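Long-range contact in chitinase (Thermococcus kodakarensis KOD1, PDB 5DHE), which hydrolyses chitin, the crystallised fragment being a chitin-binding domain that probably holds the enzyme on its insoluble substrate: residues L3-F9 / Q95-W100. Residues are numbered along the deposited sequence; the frame is centred on the assembly and turned at random.
Sequences LVKPDAF and QLWDVW
Val4 lies over one face of the Trp97 indole, its CB 3.7 Å from the centroid of the five-membered ring in a CH-pi contact, while CG1, anti to the backbone N (chi1 176°), reaches across NE1 and CE2. Lys5 takes the six-membered ring, its CD 3.7 Å from Trp97 CZ3. Were Trp97 replaced by an alanine, the Val4 branches and the Lys5 methylenes would probably lose their apolar partner, and a gap would open alongside them. Backbone bonds hold the two segments in step: Val4 N donates to Leu96 O, Lys5 N to Trp97 O (2.9 Å). The Asp98 carboxylate lies against the type I turn from Lys5 to Ala8, and its OD2, through the anti lone pair, accepts an almost straight bond from Phe9 N (2.9 Å, 173°), just past the turn. Ala8 N closes the turn on Lys5 O, and Lys5 NZ makes a salt bridge to Asp7 OD1 (2.7 Å). Trp100 CB sits over one Phe9 ring face. A classic beta bulge on edge strand 95-99 sets Trp97 and Asp98 against Leu90, and Tyr31 meets Trp97 edge-to-face. Phe9, opening strand 9-15, packs on strands 18-26 and 85-92, between the two antiparallel sheets of the beta-sandwich.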
loop_
_atom_site.group_PDB
_atom_site.type_symbol
_atom_site.label_atom_id
_atom_site.label_comp_id
_atom_site.label_asym_id
_atom_site.label_seq_id
_atom_site.Cartn_x
_atom_site.Cartn_y
_atom_site.Cartn_z
ATOM N N LEU A 3 -7.766 0.114 -15.410
ATOM C CA LEU A 3 -7.767 -0.182 -13.977
ATOM C C LEU A 3 -9.099 -0.841 -13.626
ATOM O O LEU A 3 -10.153 -0.380 -14.055
ATOM C CB LEU A 3 -7.613 1.102 -13.173
ATOM C CG LEU A 3 -6.206 1.689 -13.279
ATOM C CD1 LEU A 3 -6.196 3.039 -12.569
ATOM C CD2 LEU A 3 -5.157 0.723 -12.666
ATOM N N VAL A 4 -9.050 -1.905 -12.835
ATOM C CA VAL A 4 -10.283 -2.595 -12.477
ATOM C C VAL A 4 -11.149 -1.790 -11.505
ATOM O O VAL A 4 -12.376 -1.845 -11.577
ATOM C CB VAL A 4 -9.981 -3.984 -11.872
ATOM C CG1 VAL A 4 -11.290 -4.657 -11.411
ATOM C CG2 VAL A 4 -9.278 -4.863 -12.908
ATOM N N LYS A 5 -10.529 -1.035 -10.600
ATOM C CA LYS A 5 -11.299 -0.259 -9.626
ATOM C C LYS A 5 -10.528 0.997 -9.262
ATOM O O LYS A 5 -9.925 1.092 -8.198
ATOM C CB LYS A 5 -11.585 -1.100 -8.371
ATOM C CG LYS A 5 -12.682 -0.491 -7.483
ATOM C CD LYS A 5 -13.079 -1.402 -6.320
ATOM C CE LYS A 5 -14.323 -0.871 -5.590
ATOM N NZ LYS A 5 -14.203 0.499 -5.040
ATOM N N PRO A 6 -10.555 1.991 -10.156
ATOM C CA PRO A 6 -9.854 3.264 -9.971
ATOM C C PRO A 6 -10.213 4.117 -8.769
ATOM O O PRO A 6 -9.596 5.155 -8.563
ATOM C CB PRO A 6 -10.076 3.980 -11.304
ATOM C CG PRO A 6 -11.405 3.461 -11.747
ATOM C CD PRO A 6 -11.332 1.987 -11.408
ATOM N N ASP A 7 -11.201 3.706 -7.979
ATOM C CA ASP A 7 -11.521 4.484 -6.786
ATOM C C ASP A 7 -11.178 3.719 -5.509
ATOM O O ASP A 7 -11.640 4.074 -4.418
ATOM C CB ASP A 7 -13.004 4.903 -6.782
ATOM C CG ASP A 7 -13.953 3.735 -6.594
ATOM O OD1 ASP A 7 -13.522 2.571 -6.693
ATOM O OD2 ASP A 7 -15.156 3.991 -6.356
ATOM N N ALA A 8 -10.330 2.696 -5.630
ATOM C CA ALA A 8 -9.991 1.896 -4.461
ATOM C C ALA A 8 -9.092 2.589 -3.428
ATOM O O ALA A 8 -9.376 2.544 -2.231
ATOM C CB ALA A 8 -9.353 0.564 -4.906
ATOM N N PHE A 9 -8.021 3.236 -3.872
ATOM C CA PHE A 9 -7.105 3.887 -2.922
ATOM C C PHE A 9 -7.634 5.175 -2.312
ATOM O O PHE A 9 -8.223 6.010 -3.004
ATOM C CB PHE A 9 -5.773 4.285 -3.592
ATOM C CG PHE A 9 -4.741 3.189 -3.690
ATOM C CD1 PHE A 9 -4.229 2.586 -2.551
ATOM C CD2 PHE A 9 -4.208 2.845 -4.929
ATOM C CE1 PHE A 9 -3.187 1.659 -2.641
ATOM C CE2 PHE A 9 -3.160 1.915 -5.036
ATOM C CZ PHE A 9 -2.649 1.320 -3.880
ATOM N N GLN A 95 -4.510 -8.808 -10.992
ATOM C CA GLN A 95 -4.960 -7.749 -11.889
ATOM C C GLN A 95 -4.715 -6.422 -11.185
ATOM O O GLN A 95 -4.897 -6.314 -9.977
ATOM C CB GLN A 95 -6.446 -7.892 -12.202
ATOM C CG GLN A 95 -6.769 -9.127 -13.030
ATOM C CD GLN A 95 -8.250 -9.263 -13.357
ATOM O OE1 GLN A 95 -8.615 -9.906 -14.346
ATOM N NE2 GLN A 95 -9.107 -8.677 -12.531
ATOM N N LEU A 96 -4.309 -5.411 -11.944
ATOM C CA LEU A 96 -4.049 -4.094 -11.366
ATOM C C LEU A 96 -5.388 -3.379 -11.197
ATOM O O LEU A 96 -6.080 -3.085 -12.177
ATOM C CB LEU A 96 -3.116 -3.296 -12.297
ATOM C CG LEU A 96 -2.741 -1.888 -11.833
ATOM C CD1 LEU A 96 -1.912 -1.959 -10.563
ATOM C CD2 LEU A 96 -1.957 -1.170 -12.932
ATOM N N TRP A 97 -5.746 -3.120 -9.942
ATOM C CA TRP A 97 -6.999 -2.446 -9.610
ATOM C C TRP A 97 -6.889 -0.932 -9.539
ATOM O O TRP A 97 -7.770 -0.226 -10.019
ATOM C CB TRP A 97 -7.524 -2.968 -8.274
ATOM C CG TRP A 97 -8.303 -4.243 -8.398
ATOM C CD1 TRP A 97 -8.094 -5.256 -9.289
ATOM C CD2 TRP A 97 -9.454 -4.607 -7.636
ATOM N NE1 TRP A 97 -9.056 -6.229 -9.138
ATOM C CE2 TRP A 97 -9.905 -5.854 -8.127
ATOM C CE3 TRP A 97 -10.151 -3.995 -6.582
ATOM C CZ2 TRP A 97 -11.030 -6.508 -7.603
ATOM C CZ3 TRP A 97 -11.271 -4.642 -6.058
ATOM C CH2 TRP A 97 -11.698 -5.885 -6.572
ATOM N N ASP A 98 -5.815 -0.431 -8.940
ATOM C CA ASP A 98 -5.653 1.012 -8.815
ATOM C C ASP A 98 -4.185 1.355 -8.615
ATOM O O ASP A 98 -3.367 0.481 -8.320
ATOM C CB ASP A 98 -6.486 1.507 -7.622
ATOM C CG ASP A 98 -6.781 3.001 -7.675
ATOM O OD1 ASP A 98 -6.490 3.650 -8.699
ATOM O OD2 ASP A 98 -7.326 3.525 -6.681
ATOM N N VAL A 99 -3.877 2.635 -8.772
ATOM C CA VAL A 99 -2.520 3.139 -8.625
ATOM C C VAL A 99 -2.572 4.462 -7.881
ATOM O O VAL A 99 -3.473 5.273 -8.104
ATOM C CB VAL A 99 -1.872 3.427 -10.015
ATOM C CG1 VAL A 99 -0.495 4.056 -9.837
ATOM C CG2 VAL A 99 -1.753 2.143 -10.839
ATOM N N TRP A 100 -1.614 4.679 -6.991
ATOM C CA TRP A 100 -1.510 5.941 -6.270
ATOM C C TRP A 100 -0.241 6.591 -6.822
ATOM O O TRP A 100 0.818 5.923 -6.812
ATOM C CB TRP A 100 -1.356 5.717 -4.764
ATOM C CG TRP A 100 -1.298 7.004 -3.994
ATOM C CD1 TRP A 100 -2.355 7.810 -3.658
ATOM C CD2 TRP A 100 -0.120 7.661 -3.512
ATOM N NE1 TRP A 100 -1.902 8.928 -2.998
ATOM C CE2 TRP A 100 -0.536 8.863 -2.892
ATOM C CE3 TRP A 100 1.247 7.353 -3.542
ATOM C CZ2 TRP A 100 0.374 9.761 -2.306
ATOM C CZ3 TRP A 100 2.153 8.243 -2.962
ATOM C CH2 TRP A 100 1.709 9.433 -2.352
ATOM O OXT TRP A 100 -0.327 7.754 -7.281
#